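Long-range contacts in epoxyqueuosine reductase (Streptococcus thermophilus, PDB 5D6S), which binds a cobalamin and two iron/sulfur clusters in a single chain that joins a small antiparallel sheet to a largely helical C-terminal part: residues 149-155 against 193-199; 99-103 against 276-280; 253-258 against 327-332. All blocks are in the same frame, centred on the assembly; numbering follows the deposited sequence.

Interaction 1: 149-155 against 193-199; sequences NFEYKGM and GELITNL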
ATOM      1  N   ASN A 149     -28.206 -11.409 -21.700  1.00101.09           N
ATOM      2  CA  ASN A 149     -28.069 -12.147 -20.436  1.00102.03           C
ATOM      3  C   ASN A 149     -26.697 -11.997 -19.775  1.00 99.25           C
ATOM      4  O   ASN A 149     -26.272 -12.858 -19.002  1.00 81.89           O
ATOM      5  CB  ASN A 149     -28.373 -13.640 -20.632  1.00103.15           C
ATOM      6  CG  ASN A 149     -29.851 -13.928 -20.697  1.00107.14           C
ATOM      7  OD1 ASN A 149     -30.662 -13.232 -20.086  1.00 97.74           O
ATOM      8  ND2 ASN A 149     -30.214 -14.971 -21.433  1.00114.03           N
ATOM      9  N   PHE A 150     -26.009 -10.898 -20.071  1.00 96.94           N
ATOM     10  CA  PHE A 150     -24.691 -10.654 -19.505  1.00 89.64           C
ATOM     11  C   PHE A 150     -24.802 -10.487 -17.986  1.00 94.21           C
ATOM     12  O   PHE A 150     -25.634  -9.707 -17.500  1.00 95.26           O
ATOM     13  CB  PHE A 150     -24.080  -9.405 -20.139  1.00 79.88           C
ATOM     14  CG  PHE A 150     -22.744  -9.030 -19.585  1.00 73.40           C
ATOM     15  CD1 PHE A 150     -21.812 -10.004 -19.227  1.00 73.27           C
ATOM     16  CD2 PHE A 150     -22.394  -7.685 -19.453  1.00 74.82           C
ATOM     17  CE1 PHE A 150     -20.569  -9.640 -18.739  1.00 77.05           C
ATOM     18  CE2 PHE A 150     -21.146  -7.314 -18.968  1.00 71.96           C
ATOM     19  CZ  PHE A 150     -20.233  -8.293 -18.613  1.00 77.59           C
ATOM     20  N   GLU A 151     -23.977 -11.226 -17.248  1.00 86.04           N
ATOM     21  CA  GLU A 151     -23.946 -11.121 -15.788  1.00 85.62           C
ATOM     22  C   GLU A 151     -22.521 -10.928 -15.301  1.00 88.63           C
ATOM     23  O   GLU A 151     -21.614 -11.620 -15.760  1.00 76.66           O
ATOM     24  CB  GLU A 151     -24.553 -12.359 -15.140  1.00 81.11           C
ATOM     25  CG  GLU A 151     -26.074 -12.415 -15.221  1.00 79.60           C
ATOM     26  CD  GLU A 151     -26.689 -13.454 -14.289  1.00 85.15           C
ATOM     27  OE1 GLU A 151     -25.937 -14.187 -13.581  1.00 77.81           O
ATOM     28  OE2 GLU A 151     -27.941 -13.516 -14.247  1.00 84.23           O
ATOM     29  N   TYR A 152     -22.331  -9.996 -14.363  1.00 92.03           N
ATOM     30  CA  TYR A 152     -20.987  -9.680 -13.871  1.00 87.02           C
ATOM     31  C   TYR A 152     -20.896  -9.338 -12.394  1.00 80.53           C
ATOM     32  O   TYR A 152     -21.894  -9.160 -11.708  1.00 83.76           O
ATOM     33  CB  TYR A 152     -20.372  -8.543 -14.687  1.00 81.19           C
ATOM     34  CG  TYR A 152     -21.113  -7.231 -14.613  1.00 85.98           C
ATOM     35  CD1 TYR A 152     -22.245  -7.018 -15.367  1.00 85.65           C
ATOM     36  CD2 TYR A 152     -20.648  -6.180 -13.820  1.00 91.11           C
ATOM     37  CE1 TYR A 152     -22.908  -5.803 -15.327  1.00 86.97           C
ATOM     38  CE2 TYR A 152     -21.304  -4.960 -13.789  1.00 84.36           C
ATOM     39  CZ  TYR A 152     -22.437  -4.790 -14.550  1.00 80.16           C
ATOM     40  OH  TYR A 152     -23.136  -3.615 -14.500  1.00 93.35           O
ATOM     41  N   LYS A 153     -19.657  -9.244 -11.929  1.00 79.47           N
ATOM     42  CA  LYS A 153     -19.336  -8.970 -10.543  1.00 72.37           C
ATOM     43  C   LYS A 153     -17.915  -8.410 -10.513  1.00 65.60           C
ATOM     44  O   LYS A 153     -16.955  -9.130 -10.754  1.00 62.62           O
ATOM     45  CB  LYS A 153     -19.472 -10.266  -9.742  1.00 72.16           C
ATOM     46  CG  LYS A 153     -18.926 -10.240  -8.336  1.00 78.02           C
ATOM     47  CD  LYS A 153     -19.534  -9.131  -7.509  1.00 81.11           C
ATOM     48  CE  LYS A 153     -19.229  -9.370  -6.043  1.00 87.78           C
ATOM     49  NZ  LYS A 153     -19.298  -8.091  -5.300  1.00 91.77           N
ATOM     50  N   GLY A 154     -17.799  -7.116 -10.239  1.00 67.58           N
ATOM     51  CA  GLY A 154     -16.507  -6.424 -10.261  1.00 65.62           C
ATOM     52  C   GLY A 154     -15.787  -6.435  -8.923  1.00 55.71           C
ATOM     53  O   GLY A 154     -16.402  -6.291  -7.881  1.00 61.03           O
ATOM     54  N   MET A 155     -14.467  -6.566  -8.965  1.00 55.83           N
ATOM     55  CA  MET A 155     -13.630  -6.518  -7.769  1.00 60.62           C
ATOM     56  C   MET A 155     -12.378  -5.669  -7.992  1.00 62.19           C
ATOM     57  O   MET A 155     -11.777  -5.718  -9.053  1.00 72.14           O
ATOM     58  CB  MET A 155     -13.210  -7.933  -7.364  1.00 57.46           C
ATOM     59  CG  MET A 155     -14.358  -8.764  -6.862  1.00 59.91           C
ATOM     60  SD  MET A 155     -13.767 -10.397  -6.434  1.00 76.70           S
ATOM     61  CE  MET A 155     -15.216 -11.058  -5.610  1.00 76.78           C
ATOM     62  N   GLY A 193      -7.441  -5.342 -11.171  1.00 65.90           N
ATOM     63  CA  GLY A 193      -8.868  -5.552 -10.983  1.00 70.72           C
ATOM     64  C   GLY A 193      -9.353  -6.826 -11.671  1.00 72.82           C
ATOM     65  O   GLY A 193      -8.616  -7.451 -12.432  1.00 83.83           O
ATOM     66  N   GLU A 194     -10.598  -7.196 -11.398  1.00 76.06           N
ATOM     67  CA  GLU A 194     -11.242  -8.369 -11.998  1.00 79.44           C
ATOM     68  C   GLU A 194     -12.700  -8.095 -12.286  1.00 81.95           C
ATOM     69  O   GLU A 194     -13.386  -7.451 -11.502  1.00 67.67           O
ATOM     70  CB  GLU A 194     -11.257  -9.569 -11.062  1.00 75.73           C
ATOM     71  CG  GLU A 194      -9.911 -10.026 -10.587  1.00 71.24           C
ATOM     72  CD  GLU A 194      -9.556  -9.439  -9.259  1.00 71.74           C
ATOM     73  OE1 GLU A 194      -8.531  -8.729  -9.213  1.00 68.74           O
ATOM     74  OE2 GLU A 194     -10.313  -9.671  -8.281  1.00 68.59           O
ATOM     75  N   LEU A 195     -13.165  -8.630 -13.408  1.00 89.86           N
ATOM     76  CA  LEU A 195     -14.583  -8.685 -13.711  1.00 88.86           C
ATOM     77  C   LEU A 195     -14.950 -10.154 -13.874  1.00 96.37           C
ATOM     78  O   LEU A 195     -14.640 -10.777 -14.898  1.00103.43           O
ATOM     79  CB  LEU A 195     -14.881  -7.898 -14.985  1.00 84.25           C
ATOM     80  CG  LEU A 195     -16.349  -7.688 -15.313  1.00 85.59           C
ATOM     81  CD1 LEU A 195     -17.057  -6.898 -14.229  1.00 84.43           C
ATOM     82  CD2 LEU A 195     -16.460  -6.960 -16.644  1.00 91.29           C
ATOM     83  N   ILE A 196     -15.557 -10.720 -12.836  1.00 92.85           N
ATOM     84  CA  ILE A 196     -16.090 -12.077 -12.913  1.00 86.65           C
ATOM     85  C   ILE A 196     -17.334 -12.008 -13.785  1.00 82.00           C
ATOM     86  O   ILE A 196     -18.110 -11.058 -13.689  1.00 77.94           O
ATOM     87  CB  ILE A 196     -16.482 -12.645 -11.541  1.00 83.79           C
ATOM     88  CG1 ILE A 196     -15.294 -12.642 -10.584  1.00 82.77           C
ATOM     89  CG2 ILE A 196     -16.974 -14.080 -11.680  1.00 84.78           C
ATOM     90  CD1 ILE A 196     -15.685 -12.913  -9.142  1.00 80.89           C
ATOM     91  N   THR A 197     -17.520 -13.014 -14.634  1.00 85.22           N
ATOM     92  CA  THR A 197     -18.556 -12.965 -15.666  1.00 91.53           C
ATOM     93  C   THR A 197     -19.081 -14.350 -16.094  1.00 88.82           C
ATOM     94  O   THR A 197     -18.435 -15.380 -15.880  1.00 66.02           O
ATOM     95  CB  THR A 197     -18.061 -12.139 -16.887  1.00 95.65           C
ATOM     96  OG1 THR A 197     -18.950 -12.310 -17.988  1.00108.25           O
ATOM     97  CG2 THR A 197     -16.700 -12.573 -17.330  1.00102.34           C
ATOM     98  N   ASN A 198     -20.258 -14.349 -16.727  1.00 96.33           N
ATOM     99  CA  ASN A 198     -20.891 -15.577 -17.257  1.00 95.74           C
ATOM    100  C   ASN A 198     -20.635 -15.837 -18.754  1.00 90.14           C
ATOM    101  O   ASN A 198     -21.328 -16.640 -19.370  1.00 93.36           O
ATOM    102  CB  ASN A 198     -22.396 -15.541 -17.013  1.00 88.86           C
ATOM    103  CG  ASN A 198     -23.117 -14.545 -17.905  1.00 89.70           C
ATOM    104  OD1 ASN A 198     -22.499 -13.770 -18.641  1.00 92.22           O
ATOM    105  ND2 ASN A 198     -24.435 -14.537 -17.813  1.00 83.93           N
ATOM    106  N   LEU A 199     -19.634 -15.171 -19.322  1.00 83.15           N
ATOM    107  CA  LEU A 199     -19.265 -15.351 -20.725  1.00 81.01           C
ATOM    108  C   LEU A 199     -18.375 -16.575 -20.937  1.00 85.94           C
ATOM    109  O   LEU A 199     -17.554 -16.917 -20.093  1.00 83.45           O
ATOM    110  CB  LEU A 199     -18.551 -14.103 -21.255  1.00 89.16           C
ATOM    111  CG  LEU A 199     -19.402 -12.924 -21.750  1.00 90.44           C
ATOM    112  CD1 LEU A 199     -20.686 -12.751 -20.955  1.00 93.59           C
ATOM    113  CD2 LEU A 199     -18.589 -11.633 -21.748  1.00 93.21           C
TER
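M155 and E194 exchange two backbone hydrogen bonds in the antiparallel β-ladder that fastens the short outer strand 152-155 to strand 190-197 of the four-stranded sheet. M155 N reaches E194 O at 2.9 Å, and E194 N returns a bond to M155 O. K153 and I196 form the second hydrogen-bonded pair, while Y152-T197 and G154-L195 are non-hydrogen-bonded pairs. Packing is close on the face that carries M155 and I196. The extended thioether chain of M155 runs obliquely to I196, its CE 4.0 Å from I196 CD1; M155 also touches S87 and L161, and I196 touches L88. E194 is bent at chi2 (95°), which brings its carboxylate alongside M155, with OE2 3.5 Å from M155 CB and also close to D163 OD1, an approach of like charges. On the other face L195 and T197 are buried, and Y152 and G154 form its exposed outer edge. Y152 CD2 lies 3.7 Å from L195 CD1, and its side chain touches A140; G154 contributes backbone alone. Just before the strand, E151 is exposed too and extends its carboxylate to S90, whereas F150 is buried. A chi1 of 178° carries the F150 ring away from its own backbone N; the ring turns its edge to T197, N198 and L195, and Y152 CD1 lies over one of its faces. F150 also touches I143 and E144 of helix 128-144. T197 OG1 accepts from L199 N in an ST turn. Before residue 152 the pairing is continued by N198. N198 N donates to E151 O (3.2 Å), and OD1 receives a weak bond from E151 N (3.3 Å). The shortest of the three runs from N198 ND2 to N149 O, 2.8 Å long at 164°, lying in both the amide plane and the carbonyl plane.

Interaction 2: 99-103 against 276-280; sequences VAYPH and IDNPL
N278 ND2 is held by two backbone carbonyls, Y101 O across the contact and Y186 O from a neighbouring loop, both through weak hydrogen bonds; the first spans 3.3 Å at 161°. It bridges from the loop 276-280, which crosses the chain where it leaves the end of strand 93-100 in the antiparallel sheet, the two directions being 110° apart. N278 points toward the other segment and lays its amide beside A100, with ND2 3.7 Å from A100 CB, so one side chain serves both a polar and an apolar neighbour. P279 extends the apolar part, its CD 4.0 Å from the same A100 CB. Further along, L280 lies against P102, the CD2 and CD atoms of the two residues 4.4 Å apart; the chain is not modelled at 281-282, just beyond. Y101 points away from the loop, and its ring stacks on Y191; its side chain comes within about 4 Å of the cobalamin. In H103 a chi1 of 85° sets CG between the backbone N and the carbonyl carbon and brings the ring, stacked on Y189, edge-on to the loop: CE1 lies 3.2 Å from I276 O, with that oxygen in the ring plane.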
ATOM      1  N   VAL A  99      -3.983  -1.476 -14.739  1.00 64.31           N
ATOM      2  CA  VAL A  99      -3.789  -0.081 -15.117  1.00 65.76           C
ATOM      3  C   VAL A  99      -2.438   0.298 -14.570  1.00 73.67           C
ATOM      4  O   VAL A  99      -2.180   0.126 -13.375  1.00 80.43           O
ATOM      5  CB  VAL A  99      -4.871   0.845 -14.540  1.00 61.12           C
ATOM      6  CG1 VAL A  99      -4.594   2.297 -14.901  1.00 67.66           C
ATOM      7  CG2 VAL A  99      -6.240   0.446 -15.061  1.00 58.23           C
ATOM      8  N   ALA A 100      -1.573   0.812 -15.433  1.00 69.72           N
ATOM      9  CA  ALA A 100      -0.232   1.164 -15.006  1.00 74.45           C
ATOM     10  C   ALA A 100      -0.223   2.531 -14.331  1.00 67.59           C
ATOM     11  O   ALA A 100      -1.068   3.371 -14.627  1.00 68.22           O
ATOM     12  CB  ALA A 100       0.716   1.144 -16.190  1.00 81.19           C
ATOM     13  N   TYR A 101       0.741   2.740 -13.431  1.00 67.17           N
ATOM     14  CA  TYR A 101       0.925   4.035 -12.750  1.00 64.06           C
ATOM     15  C   TYR A 101       2.404   4.416 -12.647  1.00 63.60           C
ATOM     16  O   TYR A 101       3.281   3.542 -12.546  1.00 61.01           O
ATOM     17  CB  TYR A 101       0.283   4.028 -11.353  1.00 63.06           C
ATOM     18  CG  TYR A 101       0.865   3.024 -10.367  1.00 56.32           C
ATOM     19  CD1 TYR A 101       0.365   1.746 -10.284  1.00 59.87           C
ATOM     20  CD2 TYR A 101       1.872   3.375  -9.492  1.00 55.52           C
ATOM     21  CE1 TYR A 101       0.858   0.830  -9.359  1.00 65.94           C
ATOM     22  CE2 TYR A 101       2.384   2.462  -8.570  1.00 57.33           C
ATOM     23  CZ  TYR A 101       1.873   1.187  -8.500  1.00 61.58           C
ATOM     24  OH  TYR A 101       2.363   0.246  -7.605  1.00 58.96           O
ATOM     25  N   PRO A 102       2.689   5.729 -12.715  1.00 57.40           N
ATOM     26  CA  PRO A 102       4.070   6.182 -12.646  1.00 54.83           C
ATOM     27  C   PRO A 102       4.670   5.914 -11.283  1.00 56.53           C
ATOM     28  O   PRO A 102       3.986   6.065 -10.281  1.00 70.20           O
ATOM     29  CB  PRO A 102       3.971   7.685 -12.877  1.00 57.95           C
ATOM     30  CG  PRO A 102       2.543   8.053 -12.596  1.00 58.39           C
ATOM     31  CD  PRO A 102       1.716   6.832 -12.795  1.00 52.53           C
ATOM     32  N   HIS A 103       5.952   5.582 -11.258  1.00 60.16           N
ATOM     33  CA  HIS A 103       6.681   5.380 -10.021  1.00 66.51           C
ATOM     34  C   HIS A 103       7.748   6.463  -9.751  1.00 75.67           C
ATOM     35  O   HIS A 103       8.255   6.580  -8.641  1.00 76.77           O
ATOM     36  CB  HIS A 103       7.282   3.982 -10.017  1.00 71.44           C
ATOM     37  CG  HIS A 103       8.599   3.870 -10.716  1.00 84.80           C
ATOM     38  ND1 HIS A 103       8.729   3.902 -12.091  1.00 84.82           N
ATOM     39  CD2 HIS A 103       9.849   3.691 -10.221  1.00 96.20           C
ATOM     40  CE1 HIS A 103      10.005   3.755 -12.407  1.00 96.47           C
ATOM     41  NE2 HIS A 103      10.703   3.625 -11.292  1.00102.51           N
ATOM     42  N   ILE A 276      11.289   1.768 -16.785  1.00110.00           N
ATOM     43  CA  ILE A 276       9.960   2.174 -17.222  1.00108.76           C
ATOM     44  C   ILE A 276       9.655   3.564 -16.695  1.00102.04           C
ATOM     45  O   ILE A 276      10.048   3.921 -15.592  1.00106.58           O
ATOM     46  CB  ILE A 276       8.831   1.224 -16.749  1.00110.10           C
ATOM     47  CG1 ILE A 276       9.219  -0.239 -16.893  1.00101.13           C
ATOM     48  CG2 ILE A 276       7.573   1.447 -17.570  1.00122.13           C
ATOM     49  CD1 ILE A 276       9.736  -0.800 -15.614  1.00 97.14           C
ATOM     50  N   ASP A 277       8.983   4.354 -17.519  1.00101.49           N
ATOM     51  CA  ASP A 277       8.134   5.431 -17.028  1.00108.21           C
ATOM     52  C   ASP A 277       6.732   5.091 -17.552  1.00 95.21           C
ATOM     53  O   ASP A 277       6.607   4.423 -18.572  1.00104.02           O
ATOM     54  CB  ASP A 277       8.684   6.836 -17.399  1.00111.38           C
ATOM     55  CG  ASP A 277       8.137   7.397 -18.716  1.00116.39           C
ATOM     56  OD1 ASP A 277       7.193   6.837 -19.324  1.00113.30           O
ATOM     57  OD2 ASP A 277       8.664   8.451 -19.141  1.00128.15           O
ATOM     58  N   ASN A 278       5.697   5.498 -16.836  1.00 92.25           N
ATOM     59  CA  ASN A 278       4.341   5.043 -17.121  1.00 98.69           C
ATOM     60  C   ASN A 278       3.395   6.250 -17.296  1.00108.94           C
ATOM     61  O   ASN A 278       3.805   7.389 -17.077  1.00110.95           O
ATOM     62  CB  ASN A 278       3.887   4.070 -16.017  1.00 99.07           C
ATOM     63  CG  ASN A 278       4.400   2.644 -16.232  1.00 95.26           C
ATOM     64  OD1 ASN A 278       4.873   2.298 -17.315  1.00 89.66           O
ATOM     65  ND2 ASN A 278       4.264   1.799 -15.212  1.00 81.36           N
ATOM     66  N   PRO A 279       2.141   6.015 -17.723  1.00117.86           N
ATOM     67  CA  PRO A 279       1.350   7.141 -18.250  1.00126.85           C
ATOM     68  C   PRO A 279       0.789   8.182 -17.245  1.00123.29           C
ATOM     69  O   PRO A 279       1.386   9.247 -17.089  1.00115.35           O
ATOM     70  CB  PRO A 279       0.219   6.447 -19.047  1.00127.31           C
ATOM     71  CG  PRO A 279       0.507   4.980 -19.014  1.00120.75           C
ATOM     72  CD  PRO A 279       1.431   4.735 -17.866  1.00120.09           C
ATOM     73  N   LEU A 280      -0.344   7.903 -16.602  1.00115.76           N
ATOM     74  CA  LEU A 280      -1.151   8.988 -16.013  1.00115.29           C
ATOM     75  C   LEU A 280      -0.438   9.735 -14.879  1.00113.44           C
ATOM     76  O   LEU A 280      -0.020  10.884 -15.049  1.00 88.62           O
ATOM     77  CB  LEU A 280      -2.548   8.487 -15.569  1.00119.33           C
ATOM     78  CG  LEU A 280      -2.789   7.760 -14.230  1.00115.74           C
ATOM     79  CD1 LEU A 280      -4.239   7.922 -13.774  1.00109.16           C
ATOM     80  CD2 LEU A 280      -2.409   6.288 -14.327  1.00109.84           C
TER

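Interaction 3: 253-258 against 327-332; sequences RKKIKT and IALANL
R253 gives its backbone oxygen to N331, starting a contact in which the end of the short helix 250-255 and the turn after it pack against the last turn of helix 318-331. The bond from N331 ND2 to R253 O is 2.8 Å long and nearly straight (173°), though the donor is tilted out of the carbonyl plane. R253 CB also faces I327 CG2 at 4.0 Å. Its extended side chain leads off to other partners: NE bonds M248 O, the guanidinium forms a salt bridge with E389, and it makes a cation-pi contact with W359 of helix 351-364. K254 contributes mainly its backbone, its CA lying 3.6 Å from N331 OD1. I256 follows, buried, with CG1 between the backbone N and the carbonyl carbon (chi1 65°); this swings CD1 over to I327, 3.7 Å from its CG2, and the two side chains cross at about a right angle. The side chain of I256 is about 8 Å from an iron/sulfur cluster; segment 253-258 belongs to the cluster-binding region, and the contact joins it to helix 318-331 of the helical C-terminal part. At K257 the chain leaves the helix with positive phi, and its carbonyl turns to N331. K257 O receives the second bond from ND2, again 2.8 Å and almost linear at 177°, here in the carbonyl plane and on a lone pair. The N331 amide thus clamps two carbonyls four residues apart, both close to its own plane, which should fix its rotation. T258, whose backbone is bonded to K118, closes the contact on apolar terms. Its CA sits 4.0 Å from A328 CB, and its methyl CG2 crosses the end of L332, 3.6 Å from CD2.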
ATOM      1  N   ARG A 253      10.313   1.792  13.178  1.00 49.23           N
ATOM      2  CA  ARG A 253      10.337   3.244  13.171  1.00 48.66           C
ATOM      3  C   ARG A 253      11.520   3.766  12.352  1.00 54.27           C
ATOM      4  O   ARG A 253      11.342   4.538  11.384  1.00 55.17           O
ATOM      5  CB  ARG A 253      10.412   3.777  14.591  1.00 51.57           C
ATOM      6  CG  ARG A 253       9.206   3.393  15.452  1.00 55.79           C
ATOM      7  CD  ARG A 253       9.284   3.933  16.869  1.00 54.64           C
ATOM      8  NE  ARG A 253       8.301   3.321  17.750  1.00 52.18           N
ATOM      9  CZ  ARG A 253       8.224   3.546  19.055  1.00 46.94           C
ATOM     10  NH1 ARG A 253       9.034   4.382  19.659  1.00 53.86           N
ATOM     11  NH2 ARG A 253       7.316   2.942  19.763  1.00 51.57           N
ATOM     12  N   LYS A 254      12.718   3.333  12.732  1.00 56.24           N
ATOM     13  CA  LYS A 254      13.934   3.751  12.040  1.00 60.15           C
ATOM     14  C   LYS A 254      13.855   3.378  10.543  1.00 59.24           C
ATOM     15  O   LYS A 254      14.275   4.131   9.667  1.00 56.71           O
ATOM     16  CB  LYS A 254      15.124   3.089  12.702  1.00 65.54           C
ATOM     17  CG  LYS A 254      16.433   3.799  12.487  1.00 78.28           C
ATOM     18  CD  LYS A 254      17.562   3.012  13.144  1.00 94.59           C
ATOM     19  CE  LYS A 254      18.934   3.476  12.665  1.00101.27           C
ATOM     20  NZ  LYS A 254      20.028   2.650  13.250  1.00103.38           N
ATOM     21  N   LYS A 255      13.235   2.242  10.259  1.00 55.21           N
ATOM     22  CA  LYS A 255      13.255   1.688   8.923  1.00 51.54           C
ATOM     23  C   LYS A 255      12.308   2.288   7.907  1.00 49.04           C
ATOM     24  O   LYS A 255      12.525   2.113   6.705  1.00 46.75           O
ATOM     25  CB  LYS A 255      13.022   0.179   8.988  1.00 53.74           C
ATOM     26  CG  LYS A 255      14.028  -0.525   9.886  1.00 56.03           C
ATOM     27  CD  LYS A 255      13.928  -2.030   9.758  1.00 55.27           C
ATOM     28  CE  LYS A 255      15.013  -2.708  10.554  1.00 55.05           C
ATOM     29  NZ  LYS A 255      14.842  -4.185  10.547  1.00 52.82           N
ATOM     30  N   ILE A 256      11.244   2.949   8.336  1.00 50.17           N
ATOM     31  CA  ILE A 256      10.358   3.591   7.351  1.00 47.23           C
ATOM     32  C   ILE A 256      11.021   4.850   6.830  1.00 51.96           C
ATOM     33  O   ILE A 256      10.511   5.471   5.884  1.00 61.94           O
ATOM     34  CB  ILE A 256       8.950   3.920   7.857  1.00 47.55           C
ATOM     35  CG1 ILE A 256       8.971   4.969   8.966  1.00 51.97           C
ATOM     36  CG2 ILE A 256       8.268   2.676   8.400  1.00 55.18           C
ATOM     37  CD1 ILE A 256       7.600   5.544   9.276  1.00 45.21           C
ATOM     38  N   LYS A 257      12.182   5.196   7.402  1.00 55.89           N
ATOM     39  CA  LYS A 257      12.939   6.394   7.009  1.00 51.78           C
ATOM     40  C   LYS A 257      11.983   7.552   6.943  1.00 47.75           C
ATOM     41  O   LYS A 257      11.400   7.908   7.961  1.00 55.05           O
ATOM     42  CB  LYS A 257      13.682   6.169   5.696  1.00 59.55           C
ATOM     43  CG  LYS A 257      14.834   5.171   5.792  1.00 61.36           C
ATOM     44  CD  LYS A 257      15.716   5.253   4.557  1.00 72.34           C
ATOM     45  CE  LYS A 257      17.145   4.787   4.829  1.00 83.60           C
ATOM     46  NZ  LYS A 257      17.232   3.314   4.994  1.00 80.02           N
ATOM     47  N   THR A 258      11.738   8.081   5.755  1.00 53.05           N
ATOM     48  CA  THR A 258      10.767   9.180   5.583  1.00 53.37           C
ATOM     49  C   THR A 258       9.546   8.761   4.781  1.00 48.46           C
ATOM     50  O   THR A 258       8.721   9.572   4.428  1.00 52.14           O
ATOM     51  CB  THR A 258      11.423  10.393   4.880  1.00 59.65           C
ATOM     52  OG1 THR A 258      11.891  10.009   3.578  1.00 61.34           O
ATOM     53  CG2 THR A 258      12.595  10.904   5.705  1.00 58.88           C
ATOM     54  N   ILE A 327       7.371  10.098  13.093  1.00 42.67           N
ATOM     55  CA  ILE A 327       8.478   9.188  12.961  1.00 45.54           C
ATOM     56  C   ILE A 327       9.480   9.683  11.916  1.00 48.66           C
ATOM     57  O   ILE A 327      10.698   9.568  12.113  1.00 50.44           O
ATOM     58  CB  ILE A 327       7.995   7.781  12.665  1.00 45.11           C
ATOM     59  CG1 ILE A 327       7.260   7.241  13.902  1.00 51.74           C
ATOM     60  CG2 ILE A 327       9.171   6.878  12.329  1.00 47.15           C
ATOM     61  CD1 ILE A 327       6.406   6.007  13.657  1.00 50.90           C
ATOM     62  N   ALA A 328       8.979  10.186  10.799  1.00 44.56           N
ATOM     63  CA  ALA A 328       9.850  10.688   9.741  1.00 46.27           C
ATOM     64  C   ALA A 328      10.686  11.827  10.285  1.00 50.13           C
ATOM     65  O   ALA A 328      11.916  11.827  10.156  1.00 48.39           O
ATOM     66  CB  ALA A 328       9.021  11.178   8.559  1.00 49.01           C
ATOM     67  N   LEU A 329      10.018  12.790  10.921  1.00 49.78           N
ATOM     68  CA  LEU A 329      10.730  13.901  11.555  1.00 47.43           C
ATOM     69  C   LEU A 329      11.817  13.428  12.531  1.00 48.54           C
ATOM     70  O   LEU A 329      12.892  14.024  12.592  1.00 50.28           O
ATOM     71  CB  LEU A 329       9.760  14.811  12.280  1.00 41.46           C
ATOM     72  CG  LEU A 329       8.920  15.604  11.316  1.00 44.92           C
ATOM     73  CD1 LEU A 329       7.814  16.312  12.091  1.00 50.05           C
ATOM     74  CD2 LEU A 329       9.755  16.602  10.544  1.00 43.43           C
ATOM     75  N   ALA A 330      11.546  12.366  13.286  1.00 41.40           N
ATOM     76  CA  ALA A 330      12.565  11.841  14.158  1.00 44.45           C
ATOM     77  C   ALA A 330      13.727  11.223  13.348  1.00 48.69           C
ATOM     78  O   ALA A 330      14.889  11.423  13.660  1.00 50.33           O
ATOM     79  CB  ALA A 330      11.961  10.827  15.103  1.00 47.05           C
ATOM     80  N   ASN A 331      13.398  10.478  12.299  1.00 49.56           N
ATOM     81  CA  ASN A 331      14.414   9.911  11.414  1.00 51.65           C
ATOM     82  C   ASN A 331      15.274  10.943  10.681  1.00 53.50           C
ATOM     83  O   ASN A 331      16.431  10.673  10.370  1.00 61.25           O
ATOM     84  CB  ASN A 331      13.762   8.973  10.398  1.00 51.06           C
ATOM     85  CG  ASN A 331      13.353   7.670  11.028  1.00 53.55           C
ATOM     86  OD1 ASN A 331      13.840   7.317  12.126  1.00 48.04           O
ATOM     87  ND2 ASN A 331      12.452   6.946  10.371  1.00 48.43           N
ATOM     88  N   LEU A 332      14.722  12.126  10.428  1.00 51.98           N
ATOM     89  CA  LEU A 332      15.500  13.245   9.927  1.00 51.87           C
ATOM     90  C   LEU A 332      16.233  14.067  10.999  1.00 50.88           C
ATOM     91  O   LEU A 332      16.902  15.041  10.642  1.00 55.62           O
ATOM     92  CB  LEU A 332      14.602  14.191   9.137  1.00 55.49           C
ATOM     93  CG  LEU A 332      13.970  13.562   7.906  1.00 54.14           C
ATOM     94  CD1 LEU A 332      12.832  14.428   7.405  1.00 50.20           C
ATOM     95  CD2 LEU A 332      15.016  13.359   6.819  1.00 55.82           C
TER

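How the interactions relate
Interactions 1 and 2 share one sheet, since strands 190-197 and 93-100 are neighbours in it, yet their nearest atoms stay about 6 Å apart. Interaction 1 lies at the sheet's outer strand and relies on regular backbone pairing with buried side chains on both faces; interaction 2 sits nearer the cobalamin, where an irregular loop crosses a strand end through one weak bond and modest apolar contacts. Interaction 3, on the other side of the chain's centre from interaction 1, joins the cluster-binding region to the helical C-terminal part through a side-chain amide. All three are partly buried, and an asparagine amide donates to a backbone carbonyl in each, alongside a backbone ladder in interaction 1.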